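PDB 3HP0: bacillaene synthase dehydratase PksH from Bacillus subtilis, which catalyses the dehydration of a carrier-tethered (S)-3-hydroxy-3-methylglutaryl group to 3-methylglutaconyl during synthesis of the antibiotic bacillaene. Local coordinates for residues K95-T103 with K204-S215. Residues are numbered along the deposited sequence; the frame is centred on the assembly and turned at random.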
ATOM      1  N   LYS A  95       6.044  -0.089   9.031  1.00 22.21           N
ATOM      2  CA  LYS A  95       6.824   1.087   9.400  1.00 24.51           C
ATOM      3  C   LYS A  95       5.938   2.332   9.261  1.00 24.83           C
ATOM      4  O   LYS A  95       5.927   3.208  10.134  1.00 25.35           O
ATOM      5  CB  LYS A  95       8.043   1.203   8.477  1.00 27.43           C
ATOM      6  CG  LYS A  95       9.255   1.894   9.073  1.00 32.73           C
ATOM      7  CD  LYS A  95       9.922   1.000  10.110  1.00 39.74           C
ATOM      8  CE  LYS A  95      11.402   1.344  10.284  1.00 41.40           C
ATOM      9  NZ  LYS A  95      12.115   0.381  11.193  1.00 42.49           N
ATOM     10  N   LEU A  96       5.202   2.402   8.154  1.00 23.30           N
ATOM     11  CA  LEU A  96       4.308   3.519   7.903  1.00 21.97           C
ATOM     12  C   LEU A  96       3.359   3.710   9.069  1.00 21.82           C
ATOM     13  O   LEU A  96       3.027   4.840   9.419  1.00 21.44           O
ATOM     14  CB  LEU A  96       3.500   3.276   6.629  1.00 24.87           C
ATOM     15  CG  LEU A  96       4.038   3.726   5.269  1.00 24.17           C
ATOM     16  CD1 LEU A  96       5.501   4.119   5.327  1.00 27.05           C
ATOM     17  CD2 LEU A  96       3.811   2.598   4.293  1.00 26.12           C
ATOM     18  N   GLN A  97       2.920   2.608   9.673  1.00 20.95           N
ATOM     19  CA  GLN A  97       2.005   2.683  10.813  1.00 22.18           C
ATOM     20  C   GLN A  97       2.715   2.913  12.145  1.00 22.83           C
ATOM     21  O   GLN A  97       2.097   3.340  13.123  1.00 23.03           O
ATOM     22  CB  GLN A  97       1.236   1.379  10.981  1.00 23.29           C
ATOM     23  CG  GLN A  97       0.364   0.951   9.865  1.00 24.81           C
ATOM     24  CD  GLN A  97      -0.657  -0.059  10.345  1.00 28.74           C
ATOM     25  OE1 GLN A  97      -0.304  -1.171  10.755  1.00 29.42           O
ATOM     26  NE2 GLN A  97      -1.928   0.327  10.315  1.00 28.69           N
ATOM     27  N   THR A  98       4.007   2.627  12.184  1.00 22.14           N
ATOM     28  CA  THR A  98       4.748   2.711  13.430  1.00 24.78           C
ATOM     29  C   THR A  98       5.785   3.819  13.603  1.00 22.64           C
ATOM     30  O   THR A  98       6.071   4.224  14.721  1.00 21.25           O
ATOM     31  CB  THR A  98       5.453   1.352  13.697  1.00 26.30           C
ATOM     32  OG1 THR A  98       4.477   0.302  13.698  1.00 29.18           O
ATOM     33  CG2 THR A  98       6.131   1.359  15.051  1.00 32.76           C
ATOM     34  N   GLY A  99       6.343   4.300  12.505  1.00 21.54           N
ATOM     35  CA  GLY A  99       7.371   5.316  12.592  1.00 23.80           C
ATOM     36  C   GLY A  99       7.038   6.618  13.295  1.00 25.03           C
ATOM     37  O   GLY A  99       5.871   6.990  13.429  1.00 22.62           O
ATOM     38  N   PRO A 100       8.072   7.349  13.745  1.00 26.40           N
ATOM     39  CA  PRO A 100       7.901   8.626  14.441  1.00 26.28           C
ATOM     40  C   PRO A 100       7.551   9.746  13.459  1.00 25.55           C
ATOM     41  O   PRO A 100       8.320  10.688  13.255  1.00 25.88           O
ATOM     42  CB  PRO A 100       9.254   8.831  15.107  1.00 26.32           C
ATOM     43  CG  PRO A 100      10.198   8.314  14.053  1.00 26.26           C
ATOM     44  CD  PRO A 100       9.505   7.032  13.569  1.00 26.57           C
ATOM     45  N   TYR A 101       6.378   9.618  12.848  1.00 23.93           N
ATOM     46  CA  TYR A 101       5.858  10.597  11.900  1.00 22.43           C
ATOM     47  C   TYR A 101       4.487  10.149  11.431  1.00 20.50           C
ATOM     48  O   TYR A 101       4.162   8.970  11.469  1.00 17.77           O
ATOM     49  CB  TYR A 101       6.790  10.758  10.695  1.00 21.76           C
ATOM     50  CG  TYR A 101       7.426   9.468  10.246  1.00 25.39           C
ATOM     51  CD1 TYR A 101       6.641   8.405   9.787  1.00 23.01           C
ATOM     52  CD2 TYR A 101       8.809   9.286  10.327  1.00 23.18           C
ATOM     53  CE1 TYR A 101       7.207   7.196   9.427  1.00 21.35           C
ATOM     54  CE2 TYR A 101       9.391   8.072   9.967  1.00 24.73           C
ATOM     55  CZ  TYR A 101       8.579   7.027   9.520  1.00 26.35           C
ATOM     56  OH  TYR A 101       9.132   5.805   9.210  1.00 25.23           O
ATOM     57  N   VAL A 102       3.680  11.112  11.012  1.00 19.97           N
ATOM     58  CA  VAL A 102       2.349  10.836  10.521  1.00 19.49           C
ATOM     59  C   VAL A 102       2.479  10.566   9.033  1.00 19.64           C
ATOM     60  O   VAL A 102       2.995  11.408   8.291  1.00 20.83           O
ATOM     61  CB  VAL A 102       1.427  12.044  10.791  1.00 20.05           C
ATOM     62  CG1 VAL A 102       0.095  11.877  10.082  1.00 18.14           C
ATOM     63  CG2 VAL A 102       1.219  12.183  12.310  1.00 18.53           C
ATOM     64  N   THR A 103       2.056   9.376   8.600  1.00 18.53           N
ATOM     65  CA  THR A 103       2.147   9.038   7.189  1.00 18.58           C
ATOM     66  C   THR A 103       0.808   9.287   6.519  1.00 18.37           C
ATOM     67  O   THR A 103      -0.244   9.067   7.117  1.00 18.57           O
ATOM     68  CB  THR A 103       2.614   7.575   6.981  1.00 16.68           C
ATOM     69  OG1 THR A 103       1.676   6.672   7.568  1.00 14.75           O
ATOM     70  CG2 THR A 103       3.987   7.369   7.631  1.00 13.34           C
ATOM     71  N   LYS A 204       7.316  16.023  16.707  1.00 30.63           N
ATOM     72  CA  LYS A 204       7.748  14.647  16.475  1.00 30.82           C
ATOM     73  C   LYS A 204       7.619  13.752  17.706  1.00 30.68           C
ATOM     74  O   LYS A 204       7.145  12.618  17.612  1.00 30.47           O
ATOM     75  CB  LYS A 204       9.193  14.635  15.983  1.00 30.90           C
ATOM     76  CG  LYS A 204       9.630  13.350  15.292  1.00 31.33           C
ATOM     77  CD  LYS A 204      11.067  13.482  14.820  1.00 32.15           C
ATOM     78  CE  LYS A 204      11.508  12.306  13.963  1.00 33.17           C
ATOM     79  NZ  LYS A 204      10.812  12.256  12.654  1.00 31.72           N
ATOM     80  N   LYS A 205       8.039  14.274  18.854  1.00 30.15           N
ATOM     81  CA  LYS A 205       8.000  13.553  20.123  1.00 30.86           C
ATOM     82  C   LYS A 205       6.607  13.074  20.543  1.00 29.36           C
ATOM     83  O   LYS A 205       6.445  11.936  20.983  1.00 31.97           O
ATOM     84  CB  LYS A 205       8.598  14.435  21.222  1.00 32.85           C
ATOM     85  CG  LYS A 205       8.600  13.825  22.620  1.00 38.98           C
ATOM     86  CD  LYS A 205       9.124  14.837  23.650  1.00 42.87           C
ATOM     87  CE  LYS A 205       9.275  14.212  25.023  1.00 44.90           C
ATOM     88  NZ  LYS A 205      10.102  15.082  25.914  1.00 49.25           N
ATOM     89  N   GLY A 206       5.607  13.940  20.430  1.00 26.18           N
ATOM     90  CA  GLY A 206       4.263  13.550  20.802  1.00 22.38           C
ATOM     91  C   GLY A 206       3.708  12.536  19.819  1.00 22.79           C
ATOM     92  O   GLY A 206       3.038  11.580  20.208  1.00 25.07           O
ATOM     93  N   ILE A 207       4.010  12.732  18.542  1.00 21.72           N
ATOM     94  CA  ILE A 207       3.542  11.838  17.503  1.00 21.68           C
ATOM     95  C   ILE A 207       4.120  10.451  17.699  1.00 22.46           C
ATOM     96  O   ILE A 207       3.392   9.452  17.670  1.00 21.38           O
ATOM     97  CB  ILE A 207       3.948  12.344  16.099  1.00 23.36           C
ATOM     98  CG1 ILE A 207       3.325  13.719  15.829  1.00 22.75           C
ATOM     99  CG2 ILE A 207       3.503  11.339  15.029  1.00 20.58           C
ATOM    100  CD1 ILE A 207       3.759  14.327  14.500  1.00 22.33           C
ATOM    101  N   ALA A 208       5.432  10.389  17.899  1.00 21.11           N
ATOM    102  CA  ALA A 208       6.104   9.110  18.082  1.00 23.53           C
ATOM    103  C   ALA A 208       5.575   8.362  19.312  1.00 24.45           C
ATOM    104  O   ALA A 208       5.265   7.174  19.231  1.00 25.41           O
ATOM    105  CB  ALA A 208       7.623   9.324  18.187  1.00 25.06           C
ATOM    106  N   HIS A 209       5.459   9.055  20.442  1.00 24.69           N
ATOM    107  CA  HIS A 209       4.956   8.428  21.657  1.00 25.17           C
ATOM    108  C   HIS A 209       3.494   8.037  21.491  1.00 22.66           C
ATOM    109  O   HIS A 209       3.068   7.015  22.009  1.00 22.26           O
ATOM    110  CB  HIS A 209       5.082   9.371  22.850  1.00 31.04           C
ATOM    111  CG  HIS A 209       6.479   9.513  23.367  1.00 39.81           C
ATOM    112  ND1 HIS A 209       7.195   8.452  23.879  1.00 44.26           N
ATOM    113  CD2 HIS A 209       7.282  10.600  23.477  1.00 41.72           C
ATOM    114  CE1 HIS A 209       8.378   8.879  24.286  1.00 44.25           C
ATOM    115  NE2 HIS A 209       8.455  10.177  24.053  1.00 44.17           N
ATOM    116  N   TYR A 210       2.728   8.855  20.775  1.00 20.16           N
ATOM    117  CA  TYR A 210       1.323   8.559  20.560  1.00 18.10           C
ATOM    118  C   TYR A 210       1.182   7.327  19.669  1.00 18.06           C
ATOM    119  O   TYR A 210       0.401   6.420  19.976  1.00 17.94           O
ATOM    120  CB  TYR A 210       0.587   9.757  19.931  1.00 17.90           C
ATOM    121  CG  TYR A 210      -0.760   9.357  19.372  1.00 16.74           C
ATOM    122  CD1 TYR A 210      -1.754   8.841  20.206  1.00 16.55           C
ATOM    123  CD2 TYR A 210      -0.989   9.352  18.000  1.00 16.40           C
ATOM    124  CE1 TYR A 210      -2.929   8.315  19.692  1.00 16.83           C
ATOM    125  CE2 TYR A 210      -2.170   8.823  17.469  1.00 16.67           C
ATOM    126  CZ  TYR A 210      -3.127   8.304  18.323  1.00 18.22           C
ATOM    127  OH  TYR A 210      -4.262   7.735  17.810  1.00 20.08           O
ATOM    128  N   LYS A 211       1.944   7.277  18.575  1.00 16.89           N
ATOM    129  CA  LYS A 211       1.861   6.117  17.696  1.00 18.29           C
ATOM    130  C   LYS A 211       2.369   4.857  18.395  1.00 20.60           C
ATOM    131  O   LYS A 211       1.809   3.780  18.195  1.00 24.22           O
ATOM    132  CB  LYS A 211       2.606   6.355  16.369  1.00 14.74           C
ATOM    133  CG  LYS A 211       2.054   7.560  15.588  1.00 18.04           C
ATOM    134  CD  LYS A 211       1.853   7.293  14.109  1.00 21.08           C
ATOM    135  CE  LYS A 211       3.153   6.944  13.412  1.00 24.90           C
ATOM    136  NZ  LYS A 211       2.988   6.501  12.003  1.00 20.00           N
ATOM    137  N   GLN A 212       3.404   4.973  19.228  1.00 19.52           N
ATOM    138  CA  GLN A 212       3.896   3.788  19.925  1.00 22.72           C
ATOM    139  C   GLN A 212       2.793   3.235  20.805  1.00 20.88           C
ATOM    140  O   GLN A 212       2.573   2.030  20.855  1.00 22.36           O
ATOM    141  CB  GLN A 212       5.140   4.097  20.771  1.00 23.96           C
ATOM    142  CG  GLN A 212       6.329   4.539  19.931  1.00 31.17           C
ATOM    143  CD  GLN A 212       7.585   4.778  20.757  1.00 37.91           C
ATOM    144  OE1 GLN A 212       7.521   4.911  21.990  1.00 41.90           O
ATOM    145  NE2 GLN A 212       8.736   4.845  20.083  1.00 36.98           N
ATOM    146  N   PHE A 213       2.084   4.124  21.486  1.00 20.54           N
ATOM    147  CA  PHE A 213       0.976   3.717  22.348  1.00 18.13           C
ATOM    148  C   PHE A 213      -0.122   2.963  21.557  1.00 18.89           C
ATOM    149  O   PHE A 213      -0.588   1.907  21.991  1.00 17.58           O
ATOM    150  CB  PHE A 213       0.383   4.955  23.022  1.00 17.35           C
ATOM    151  CG  PHE A 213      -0.891   4.690  23.754  1.00 19.09           C
ATOM    152  CD1 PHE A 213      -0.875   4.049  24.982  1.00 16.61           C
ATOM    153  CD2 PHE A 213      -2.116   5.051  23.195  1.00 15.18           C
ATOM    154  CE1 PHE A 213      -2.056   3.766  25.652  1.00 17.78           C
ATOM    155  CE2 PHE A 213      -3.292   4.775  23.852  1.00 16.52           C
ATOM    156  CZ  PHE A 213      -3.267   4.129  25.088  1.00 16.83           C
HETATM  157  N   MSE A 214      -0.536   3.510  20.410  1.00 17.72           N
HETATM  158  CA  MSE A 214      -1.562   2.855  19.587  1.00 21.45           C
HETATM  159  C   MSE A 214      -1.052   1.477  19.139  1.00 22.56           C
HETATM  160  O   MSE A 214      -1.815   0.517  19.085  1.00 20.78           O
HETATM  161  CB  MSE A 214      -1.925   3.703  18.343  1.00 19.20           C
HETATM  162  CG  MSE A 214      -2.767   4.931  18.640  1.00 23.87           C
HETATM  163 SE   MSE A 214      -4.514   4.515  19.455  1.00 31.93          SE
HETATM  164  CE  MSE A 214      -5.663   4.912  17.899  1.00 23.65           C
ATOM    165  N   SER A 215       0.238   1.386  18.818  1.00 23.44           N
ATOM    166  CA  SER A 215       0.819   0.114  18.408  1.00 24.89           C
ATOM    167  C   SER A 215       0.754  -0.935  19.511  1.00 24.66           C
ATOM    168  O   SER A 215       0.387  -2.073  19.250  1.00 23.46           O
ATOM    169  CB  SER A 215       2.282   0.286  17.998  1.00 23.85           C
ATOM    170  OG  SER A 215       2.377   0.693  16.649  1.00 30.84           O
TER
HETATM  171  O   HOH W   1       0.884   3.467  15.667  1.00 27.34           O
HETATM  172  O   HOH W   2       6.982   5.954  16.707  1.00 39.58           O
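Gln97 meets helix 204-217 through its carbonyl: Gln97 O takes a weak hydrogen bond from Lys211 NZ (3.5 Å), and a water bonded to Gln97 O, Lys211 O and Ser215 OG ties the two backbones together. A second water joins Thr98 O to Ala208 O. Gly99 leaves helical geometry, and Pro100 then centres an inverse gamma turn, where the two backbones come nearest, Pro100 CA lying 4.1 Å from Ala208 CA; Pro100 CB packs 3.5 Å from Ala208 CB. Pro100 O accepts from Lys204 NZ at 3.0 Å; the lysine is extended until its last torsion (chi4 68°) turns the ammonium onto this carbonyl, and Val51 O and Cys46 O also accept from it. Tyr101 O draws Lys211 NZ to 2.8 Å, with a C=O...N angle of 166°. Bends at chi2 and chi3 steer this buried lysine into the turn between helix and strand, and its salt bridge to Asp123 probably offsets the charge. At Val102, CG2 packs on Ile207 CG2 (3.6 Å), the side chains crossing nearly perpendicularly. Helix 204-217 lies against the link from helix 87-98 to strand 102-107 of the crotonase-fold sheet, away from the active-site residues; Val102 bonds through its backbone to Thr52 and Val54, beside parallel strand 53-57, and helix 34-48 flanks Pro100 and Tyr101.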